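Local coordinates for protein orotidine 5'-phosphate decarboxylase (Lactobacillus acidophilus, PDB 3TFX) that probably catalyses the decarboxylation of orotidine 5'-monophosphate to uridine 5'-monophosphate, the last step of de novo UMP synthesis, as a TIM-barrel homodimer, at residues A[154-168]-A[175-187]. Sequence-based numbering, arbitrary orientation.
Sequences KHSGADGVICSPLEV and IGDDFLYVTPGIR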
loop_
_atom_site.group_PDB
_atom_site.type_symbol
_atom_site.label_atom_id
_atom_site.label_comp_id
_atom_site.label_asym_id
_atom_site.label_seq_id
_atom_site.Cartn_x
_atom_site.Cartn_y
_atom_site.Cartn_z
ATOM N N LYS A 154 10.751 -7.506 -13.488
ATOM C CA LYS A 154 12.063 -8.160 -13.644
ATOM C C LYS A 154 13.133 -7.173 -14.126
ATOM O O LYS A 154 14.204 -7.106 -13.548
ATOM C CB LYS A 154 11.975 -9.379 -14.580
ATOM C CG LYS A 154 13.306 -9.927 -15.128
ATOM C CD LYS A 154 14.134 -10.620 -14.065
ATOM C CE LYS A 154 15.397 -11.265 -14.626
ATOM N NZ LYS A 154 16.217 -11.863 -13.516
ATOM N N HIS A 155 12.830 -6.392 -15.164
ATOM C CA HIS A 155 13.805 -5.409 -15.669
ATOM C C HIS A 155 13.992 -4.194 -14.774
ATOM O O HIS A 155 14.864 -3.373 -15.032
ATOM C CB HIS A 155 13.471 -4.970 -17.094
ATOM C CG HIS A 155 13.504 -6.088 -18.084
ATOM N ND1 HIS A 155 14.501 -7.041 -18.093
ATOM C CD2 HIS A 155 12.665 -6.410 -19.096
ATOM C CE1 HIS A 155 14.265 -7.914 -19.056
ATOM N NE2 HIS A 155 13.163 -7.547 -19.688
ATOM N N SER A 156 13.204 -4.100 -13.705
ATOM C CA SER A 156 13.271 -2.958 -12.804
ATOM C C SER A 156 13.761 -3.261 -11.387
ATOM O O SER A 156 13.524 -2.472 -10.475
ATOM C CB SER A 156 11.912 -2.267 -12.737
ATOM O OG SER A 156 11.466 -1.927 -14.032
ATOM N N GLY A 157 14.418 -4.399 -11.190
ATOM C CA GLY A 157 14.933 -4.759 -9.864
ATOM C C GLY A 157 14.056 -5.605 -8.948
ATOM O O GLY A 157 14.456 -5.919 -7.829
ATOM N N ALA A 158 12.864 -5.982 -9.393
ATOM C CA ALA A 158 12.047 -6.904 -8.585
ATOM C C ALA A 158 12.683 -8.291 -8.585
ATOM O O ALA A 158 13.237 -8.724 -9.582
ATOM C CB ALA A 158 10.626 -6.974 -9.094
ATOM N N ASP A 159 12.600 -8.987 -7.461
ATOM C CA ASP A 159 13.131 -10.340 -7.372
ATOM C C ASP A 159 12.123 -11.411 -7.778
ATOM O O ASP A 159 12.485 -12.568 -8.000
ATOM C CB ASP A 159 13.630 -10.600 -5.964
ATOM C CG ASP A 159 14.694 -9.621 -5.551
ATOM O OD1 ASP A 159 15.767 -9.608 -6.193
ATOM O OD2 ASP A 159 14.457 -8.866 -4.590
ATOM N N GLY A 160 10.858 -11.019 -7.872
ATOM C CA GLY A 160 9.808 -11.969 -8.209
ATOM C C GLY A 160 8.467 -11.305 -8.398
ATOM O O GLY A 160 8.368 -10.075 -8.351
ATOM N N VAL A 161 7.445 -12.127 -8.668
ATOM C CA VAL A 161 6.068 -11.663 -8.779
ATOM C C VAL A 161 5.105 -12.554 -7.975
ATOM O O VAL A 161 5.380 -13.724 -7.725
ATOM C CB VAL A 161 5.565 -11.672 -10.237
ATOM C CG1 VAL A 161 6.137 -10.512 -11.009
ATOM C CG2 VAL A 161 5.859 -13.037 -10.909
ATOM N N ILE A 162 3.966 -11.988 -7.601
ATOM C CA ILE A 162 2.847 -12.769 -7.115
ATOM C C ILE A 162 2.021 -13.127 -8.338
ATOM O O ILE A 162 1.586 -12.238 -9.060
ATOM C CB ILE A 162 1.960 -11.943 -6.150
ATOM C CG1 ILE A 162 2.804 -11.230 -5.070
ATOM C CG2 ILE A 162 0.766 -12.801 -5.621
ATOM C CD1 ILE A 162 3.639 -12.126 -4.163
ATOM N N CYS A 163 1.801 -14.422 -8.568
ATOM C CA CYS A 163 0.973 -14.880 -9.672
ATOM C C CYS A 163 0.182 -16.101 -9.237
ATOM O O CYS A 163 0.448 -16.668 -8.193
ATOM C CB CYS A 163 1.832 -15.215 -10.901
ATOM S SG CYS A 163 3.074 -16.527 -10.630
ATOM N N SER A 164 -0.798 -16.496 -10.040
ATOM C CA SER A 164 -1.552 -17.707 -9.770
ATOM C C SER A 164 -0.715 -18.905 -10.227
ATOM O O SER A 164 0.103 -18.772 -11.139
ATOM C CB SER A 164 -2.868 -17.696 -10.540
ATOM O OG SER A 164 -2.711 -18.450 -11.719
ATOM N N PRO A 165 -0.907 -20.074 -9.592
ATOM C CA PRO A 165 -0.209 -21.291 -10.007
ATOM C C PRO A 165 -0.241 -21.533 -11.527
ATOM O O PRO A 165 0.772 -21.930 -12.109
ATOM C CB PRO A 165 -0.962 -22.407 -9.264
ATOM C CG PRO A 165 -2.044 -21.716 -8.429
ATOM C CD PRO A 165 -1.668 -20.281 -8.348
ATOM N N LEU A 166 -1.383 -21.269 -12.153
ATOM C CA LEU A 166 -1.568 -21.495 -13.585
ATOM C C LEU A 166 -0.792 -20.533 -14.474
ATOM O O LEU A 166 -0.507 -20.851 -15.633
ATOM C CB LEU A 166 -3.050 -21.398 -13.949
ATOM C CG LEU A 166 -3.982 -22.595 -13.724
ATOM C CD1 LEU A 166 -5.425 -22.130 -13.731
ATOM C CD2 LEU A 166 -3.769 -23.657 -14.797
ATOM N N GLU A 167 -0.466 -19.356 -13.942
ATOM C CA GLU A 167 0.241 -18.330 -14.699
ATOM C C GLU A 167 1.747 -18.592 -14.789
ATOM O O GLU A 167 2.417 -18.024 -15.643
ATOM C CB GLU A 167 -0.007 -16.938 -14.092
ATOM C CG GLU A 167 -1.394 -16.368 -14.380
ATOM C CD GLU A 167 -1.732 -15.121 -13.547
ATOM O OE1 GLU A 167 -1.151 -14.920 -12.458
ATOM O OE2 GLU A 167 -2.606 -14.345 -13.978
ATOM N N VAL A 168 2.272 -19.442 -13.906
ATOM C CA VAL A 168 3.723 -19.590 -13.780
ATOM C C VAL A 168 4.376 -19.898 -15.129
ATOM O O VAL A 168 5.369 -19.263 -15.477
ATOM C CB VAL A 168 4.151 -20.617 -12.689
ATOM C CG1 VAL A 168 5.688 -20.711 -12.585
ATOM C CG2 VAL A 168 3.563 -20.241 -11.344
ATOM N N ILE A 175 10.380 -14.941 -18.576
ATOM C CA ILE A 175 11.270 -14.286 -17.607
ATOM C C ILE A 175 12.428 -15.169 -17.110
ATOM O O ILE A 175 13.504 -14.663 -16.822
ATOM C CB ILE A 175 10.471 -13.667 -16.432
ATOM C CG1 ILE A 175 9.586 -12.522 -16.961
ATOM C CG2 ILE A 175 11.422 -13.166 -15.326
ATOM C CD1 ILE A 175 8.467 -12.081 -16.038
ATOM N N GLY A 176 12.209 -16.474 -17.007
ATOM C CA GLY A 176 13.298 -17.398 -16.675
ATOM C C GLY A 176 13.445 -17.714 -15.197
ATOM O O GLY A 176 12.560 -17.410 -14.398
ATOM N N ASP A 177 14.585 -18.305 -14.846
ATOM C CA ASP A 177 14.804 -18.915 -13.527
ATOM C C ASP A 177 15.379 -17.982 -12.448
ATOM O O ASP A 177 15.338 -18.305 -11.251
ATOM C CB ASP A 177 15.685 -20.169 -13.675
ATOM C CG ASP A 177 14.994 -21.295 -14.443
ATOM O OD1 ASP A 177 13.778 -21.460 -14.264
ATOM O OD2 ASP A 177 15.660 -22.009 -15.230
ATOM N N ASP A 178 15.906 -16.832 -12.860
ATOM C CA ASP A 178 16.475 -15.865 -11.913
ATOM C C ASP A 178 15.375 -14.898 -11.422
ATOM O O ASP A 178 15.404 -13.695 -11.680
ATOM C CB ASP A 178 17.682 -15.138 -12.536
ATOM C CG ASP A 178 18.434 -14.262 -11.536
ATOM O OD1 ASP A 178 19.031 -13.266 -11.984
ATOM O OD2 ASP A 178 18.414 -14.537 -10.309
ATOM N N PHE A 179 14.404 -15.463 -10.708
ATOM C CA PHE A 179 13.139 -14.802 -10.398
ATOM C C PHE A 179 12.305 -15.728 -9.522
ATOM O O PHE A 179 12.402 -16.961 -9.629
ATOM C CB PHE A 179 12.369 -14.506 -11.684
ATOM C CG PHE A 179 11.532 -13.243 -11.637
ATOM C CD1 PHE A 179 12.101 -12.019 -11.291
ATOM C CD2 PHE A 179 10.179 -13.278 -11.985
ATOM C CE1 PHE A 179 11.334 -10.843 -11.274
ATOM C CE2 PHE A 179 9.401 -12.111 -11.974
ATOM C CZ PHE A 179 9.987 -10.886 -11.632
ATOM N N LEU A 180 11.495 -15.134 -8.655
ATOM C CA LEU A 180 10.633 -15.895 -7.754
ATOM C C LEU A 180 9.188 -15.832 -8.208
ATOM O O LEU A 180 8.620 -14.755 -8.347
ATOM C CB LEU A 180 10.764 -15.371 -6.320
ATOM C CG LEU A 180 12.153 -15.533 -5.682
ATOM C CD1 LEU A 180 12.240 -14.720 -4.414
ATOM C CD2 LEU A 180 12.546 -17.034 -5.422
ATOM N N TYR A 181 8.587 -16.992 -8.442
ATOM C CA TYR A 181 7.161 -17.040 -8.751
ATOM C C TYR A 181 6.433 -17.479 -7.487
ATOM O O TYR A 181 6.482 -18.653 -7.111
ATOM C CB TYR A 181 6.904 -17.954 -9.960
ATOM C CG TYR A 181 7.763 -17.562 -11.151
ATOM C CD1 TYR A 181 7.336 -16.577 -12.035
ATOM C CD2 TYR A 181 9.009 -18.143 -11.364
ATOM C CE1 TYR A 181 8.120 -16.189 -13.129
ATOM C CE2 TYR A 181 9.809 -17.765 -12.467
ATOM C CZ TYR A 181 9.355 -16.779 -13.330
ATOM O OH TYR A 181 10.124 -16.378 -14.397
ATOM N N VAL A 182 5.802 -16.512 -6.818
ATOM C CA VAL A 182 5.154 -16.727 -5.521
ATOM C C VAL A 182 3.642 -16.854 -5.705
ATOM O O VAL A 182 2.989 -15.923 -6.197
ATOM C CB VAL A 182 5.495 -15.610 -4.528
ATOM C CG1 VAL A 182 4.741 -15.798 -3.191
ATOM C CG2 VAL A 182 7.017 -15.546 -4.297
ATOM N N THR A 183 3.101 -18.015 -5.326
ATOM C CA THR A 183 1.730 -18.401 -5.691
ATOM C C THR A 183 0.834 -18.703 -4.472
ATOM O O THR A 183 1.040 -19.716 -3.800
ATOM C CB THR A 183 1.736 -19.643 -6.625
ATOM O OG1 THR A 183 2.264 -20.766 -5.918
ATOM C CG2 THR A 183 2.606 -19.409 -7.852
ATOM N N PRO A 184 -0.174 -17.834 -4.196
ATOM C CA PRO A 184 -1.078 -17.981 -3.019
ATOM C C PRO A 184 -2.310 -18.900 -3.058
ATOM O O PRO A 184 -2.898 -19.192 -1.998
ATOM C CB PRO A 184 -1.553 -16.535 -2.751
ATOM C CG PRO A 184 -1.478 -15.864 -4.075
ATOM C CD PRO A 184 -0.318 -16.504 -4.828
ATOM N N GLY A 185 -2.763 -19.363 -4.209
ATOM C CA GLY A 185 -4.101 -20.034 -4.167
ATOM C C GLY A 185 -4.186 -21.459 -3.614
ATOM O O GLY A 185 -5.171 -22.166 -3.851
ATOM N N ILE A 186 -3.177 -21.880 -2.857
ATOM C CA ILE A 186 -2.873 -23.316 -2.723
ATOM C C ILE A 186 -3.615 -24.081 -1.602
ATOM O O ILE A 186 -3.596 -23.667 -0.435
ATOM C CB ILE A 186 -1.339 -23.528 -2.619
ATOM C CG1 ILE A 186 -0.599 -22.801 -3.773
ATOM C CG2 ILE A 186 -0.991 -25.021 -2.521
ATOM C CD1 ILE A 186 -0.933 -23.271 -5.204
ATOM N N ARG A 187 -4.261 -25.192 -1.970
ATOM C CA ARG A 187 -4.958 -26.043 -0.988
ATOM C C ARG A 187 -4.764 -27.542 -1.252
ATOM O O ARG A 187 -4.745 -27.978 -2.397
ATOM C CB ARG A 187 -6.475 -25.732 -0.904
ATOM C CG ARG A 187 -6.968 -24.436 -1.568
ATOM C CD ARG A 187 -8.325 -23.970 -1.012
ATOM N NE ARG A 187 -8.127 -23.173 0.206
ATOM C CZ ARG A 187 -8.010 -21.843 0.240
ATOM N NH1 ARG A 187 -8.115 -21.121 -0.872
ATOM N NH2 ARG A 187 -7.808 -21.228 1.396
HETATM O O HOH W 1 18.926 -12.833 -14.721
#
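The Phe179 ring lies flat on the backbone at Gly160, whose CA stands 3.5 Å from the ring centroid and only 11° off the ring normal, a CH-pi contact. Ile175 CG2 covers the opposite face toward its rim, and the two methyls of Val161 approach Phe179 CE2. Val161 also runs alongside Tyr181 on the same side of the sheet, where Leu171 of the intervening helix 168-175 packs against both. Farther along, Cys163 SG touches Tyr181 CB at 4.1 Å, while Val168 CG2 meets Thr183 CG2. On the other face, Ile162 CD1 reaches Val182 CG1.

This is a beta-alpha-beta unit of the TIM barrel: strands 160-162 and 180-183 run parallel, 17° apart, joined by helix 168-175. The backbone bonds alternate between the two strands. Asp159 O accepts from Leu180 N, Leu180 O from Val161 N, and Val161 O binds Val182 N at 3.0 Å; Val182 O then accepts Cys163 N. Beyond the strands, Pro165 CG packs against Ile186 CD1 at 3.7 Å, next to Arg187, a predicted substrate-binding residue.

At the N-terminal end of the strands Tyr181 OH donates to Gly176 O at 2.6 Å, tying the ring to the turn that follows helix 168-175. A bend at chi2 (71°) lays the Lys154 chain along Phe179, CB near CE1 and CD near CD1, and brings NZ to Asp178 O, to which it donates at 2.7 Å. The same NZ forms a long salt bridge to Asp178 OD1 at 3.5 Å, and a water bridges this pair.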